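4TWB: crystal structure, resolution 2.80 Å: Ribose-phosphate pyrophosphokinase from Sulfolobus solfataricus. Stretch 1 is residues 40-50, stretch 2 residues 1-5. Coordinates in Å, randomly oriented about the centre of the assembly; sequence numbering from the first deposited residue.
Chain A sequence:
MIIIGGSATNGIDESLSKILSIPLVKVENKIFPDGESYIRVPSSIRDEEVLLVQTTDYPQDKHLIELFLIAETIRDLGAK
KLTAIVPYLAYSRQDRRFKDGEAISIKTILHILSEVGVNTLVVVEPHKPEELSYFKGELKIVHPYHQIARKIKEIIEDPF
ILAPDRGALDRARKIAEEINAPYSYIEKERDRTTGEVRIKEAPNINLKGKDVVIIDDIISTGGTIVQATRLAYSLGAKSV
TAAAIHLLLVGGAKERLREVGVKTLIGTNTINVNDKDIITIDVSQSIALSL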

# COMPACT_ATOMS: atom_id res chain seq x y z
N ARG A 40 5.01 12.43 9.39
CA ARG A 40 5.70 13.69 9.67
C ARG A 40 7.18 13.50 10.06
O ARG A 40 7.49 12.70 10.94
CB ARG A 40 4.98 14.45 10.78
CG ARG A 40 5.41 15.90 10.88
CD ARG A 40 5.07 16.48 12.24
NE ARG A 40 5.61 17.83 12.38
CZ ARG A 40 5.36 18.63 13.40
NH1 ARG A 40 4.57 18.23 14.39
NH2 ARG A 40 5.90 19.85 13.44
N VAL A 41 8.07 14.24 9.42
CA VAL A 41 9.50 14.17 9.70
C VAL A 41 9.95 15.30 10.62
O VAL A 41 10.18 16.42 10.16
CB VAL A 41 10.32 14.24 8.41
CG1 VAL A 41 11.80 14.20 8.73
CG2 VAL A 41 9.93 13.11 7.47
N PRO A 42 10.12 15.00 11.92
CA PRO A 42 10.00 15.96 13.03
C PRO A 42 11.19 16.88 13.29
O PRO A 42 11.14 17.67 14.24
CB PRO A 42 9.79 15.06 14.27
CG PRO A 42 9.81 13.62 13.75
CD PRO A 42 10.50 13.67 12.41
N SER A 43 12.24 16.80 12.47
CA SER A 43 13.41 17.66 12.71
C SER A 43 13.72 18.56 11.53
O SER A 43 12.99 18.60 10.54
CB SER A 43 14.66 16.83 13.05
OG SER A 43 14.92 16.80 14.45
N SER A 44 14.80 19.31 11.69
CA SER A 44 15.44 19.98 10.57
C SER A 44 16.42 18.97 9.97
O SER A 44 16.89 18.06 10.65
CB SER A 44 16.16 21.25 11.01
OG SER A 44 16.81 21.88 9.92
N ILE A 45 16.71 19.15 8.69
CA ILE A 45 17.51 18.21 7.94
C ILE A 45 18.23 19.00 6.87
O ILE A 45 19.15 18.50 6.23
CB ILE A 45 16.60 17.20 7.22
CG1 ILE A 45 16.02 16.19 8.22
CG2 ILE A 45 17.33 16.49 6.11
CD1 ILE A 45 14.99 15.30 7.58
N ARG A 46 17.80 20.25 6.71
CA ARG A 46 18.24 21.12 5.62
C ARG A 46 19.37 20.56 4.73
O ARG A 46 19.15 20.35 3.54
CB ARG A 46 18.56 22.54 6.14
CG ARG A 46 18.88 23.58 5.05
CD ARG A 46 17.96 23.49 3.82
NE ARG A 46 16.54 23.54 4.16
CZ ARG A 46 15.55 23.49 3.26
NH1 ARG A 46 15.84 23.38 1.97
NH2 ARG A 46 14.29 23.54 3.66
N ASP A 47 20.56 20.32 5.27
CA ASP A 47 21.64 19.82 4.41
C ASP A 47 22.29 18.51 4.87
O ASP A 47 23.38 18.16 4.42
CB ASP A 47 22.69 20.91 4.18
CG ASP A 47 22.34 21.79 2.98
OD1 ASP A 47 22.31 21.26 1.85
OD2 ASP A 47 22.10 23.00 3.19
N GLU A 48 21.58 17.79 5.73
CA GLU A 48 22.05 16.52 6.27
C GLU A 48 22.08 15.38 5.24
O GLU A 48 21.34 15.40 4.24
CB GLU A 48 21.16 16.13 7.45
CG GLU A 48 21.92 15.52 8.60
CD GLU A 48 22.78 16.54 9.31
OE1 GLU A 48 22.21 17.56 9.76
OE2 GLU A 48 24.01 16.31 9.40
N GLU A 49 22.95 14.41 5.47
CA GLU A 49 22.90 13.14 4.75
C GLU A 49 22.06 12.19 5.58
O GLU A 49 22.30 12.00 6.77
CB GLU A 49 24.30 12.56 4.56
CG GLU A 49 25.02 13.07 3.33
CD GLU A 49 26.44 12.51 3.21
OE1 GLU A 49 26.84 12.14 2.08
OE2 GLU A 49 27.14 12.45 4.24
N VAL A 50 21.05 11.59 4.96
CA VAL A 50 20.10 10.80 5.73
C VAL A 50 20.24 9.29 5.52
O VAL A 50 20.54 8.80 4.43
CB VAL A 50 18.66 11.23 5.44
CG1 VAL A 50 17.69 10.45 6.32
CG2 VAL A 50 18.52 12.71 5.69
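Stretch 2, residues 1-5: MIIIG

The chain begins on a salt bridge: the terminal nitrogen of stretch 2, Met 1 N, lies 3.2 Å from Glu 48 OE2 of stretch 1, close enough to donate a hydrogen bond to the carboxylate as well. Glu 48 points its CA-to-CB bond toward stretch 2 and bends at chi2 (70°, p), and its CG also packs 3.5 Å from Ile 2 CG2. From this anchor stretch 2 runs as an extended strand, residues 2-5, parallel to the end of stretch 1. The register sets Glu 49 beside Met 1 (CA to CA 4.6 Å) and Val 50 beside Ile 2 (CA to CA 5.2 Å), the latter pair forming a parallel bridge. Ile 2 N donates to Glu 49 O at 2.9 Å, nearly straight at 162°. The same oxygen, Glu 49 O, receives a CA-H...O contact from Met 1 CA at 3.2 Å, and a second such contact joins Val 50 CA to Ile 2 O at 3.5 Å. From Val 41 to Asp 47 stretch 1 is loop or turn, with a backbone hydrogen bond from Glu 48 N to Ile 45 O (2.6 Å).

Val 50 and Ile 2 send their side chains to the same face of the sheet, where Val 50 CG2 lies 4.4 Å from Ile 2 CG1. Ile 4, chi1 m and chi2 t, points toward stretch 1 and gathers three apolar neighbours around its CD1: Val 50 CG1 lies 3.3 Å from Ile 4 CD1, Ile 45 CD1 lies 3.7 Å from Ile 4 CD1, and Val 41 CG1 lies 4.3 Å from Ile 4 CD1. Ile 45 CG1 also lies 4.2 Å from Ile 2 CD1. Between Ile 2 and Ile 4, Ile 3 points away, the alternation expected of an extended strand. Together the stretches bury 439 Å², summed over both sides.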

# COMPACT_ATOMS: atom_id res chain seq x y z
N MET A 1 25.53 13.57 9.01
CA MET A 1 24.75 12.34 8.84
C MET A 1 23.78 12.13 9.99
O MET A 1 24.14 12.29 11.15
CB MET A 1 25.66 11.12 8.77
CG MET A 1 26.28 10.89 7.41
SD MET A 1 26.86 9.19 7.27
CE MET A 1 25.31 8.33 7.20
N ILE A 2 22.54 11.75 9.65
CA ILE A 2 21.58 11.32 10.67
C ILE A 2 20.75 10.13 10.21
O ILE A 2 20.63 9.85 9.01
CB ILE A 2 20.64 12.45 11.11
CG1 ILE A 2 19.69 12.84 9.98
CG2 ILE A 2 21.42 13.66 11.57
CD1 ILE A 2 18.67 13.85 10.42
N ILE A 3 20.18 9.43 11.18
CA ILE A 3 19.37 8.26 10.91
C ILE A 3 17.93 8.63 11.16
O ILE A 3 17.59 9.13 12.24
CB ILE A 3 19.73 7.10 11.87
CG1 ILE A 3 21.13 6.58 11.59
CG2 ILE A 3 18.71 5.99 11.76
CD1 ILE A 3 21.64 5.67 12.67
N ILE A 4 17.08 8.39 10.17
CA ILE A 4 15.65 8.57 10.37
C ILE A 4 14.99 7.22 10.40
O ILE A 4 15.08 6.48 9.44
CB ILE A 4 15.00 9.42 9.26
CG1 ILE A 4 15.61 10.83 9.24
CG2 ILE A 4 13.51 9.51 9.50
CD1 ILE A 4 15.19 11.65 8.06
N GLY A 5 14.33 6.92 11.51
CA GLY A 5 13.58 5.69 11.64
C GLY A 5 12.16 5.80 11.15
O GLY A 5 11.36 6.59 11.67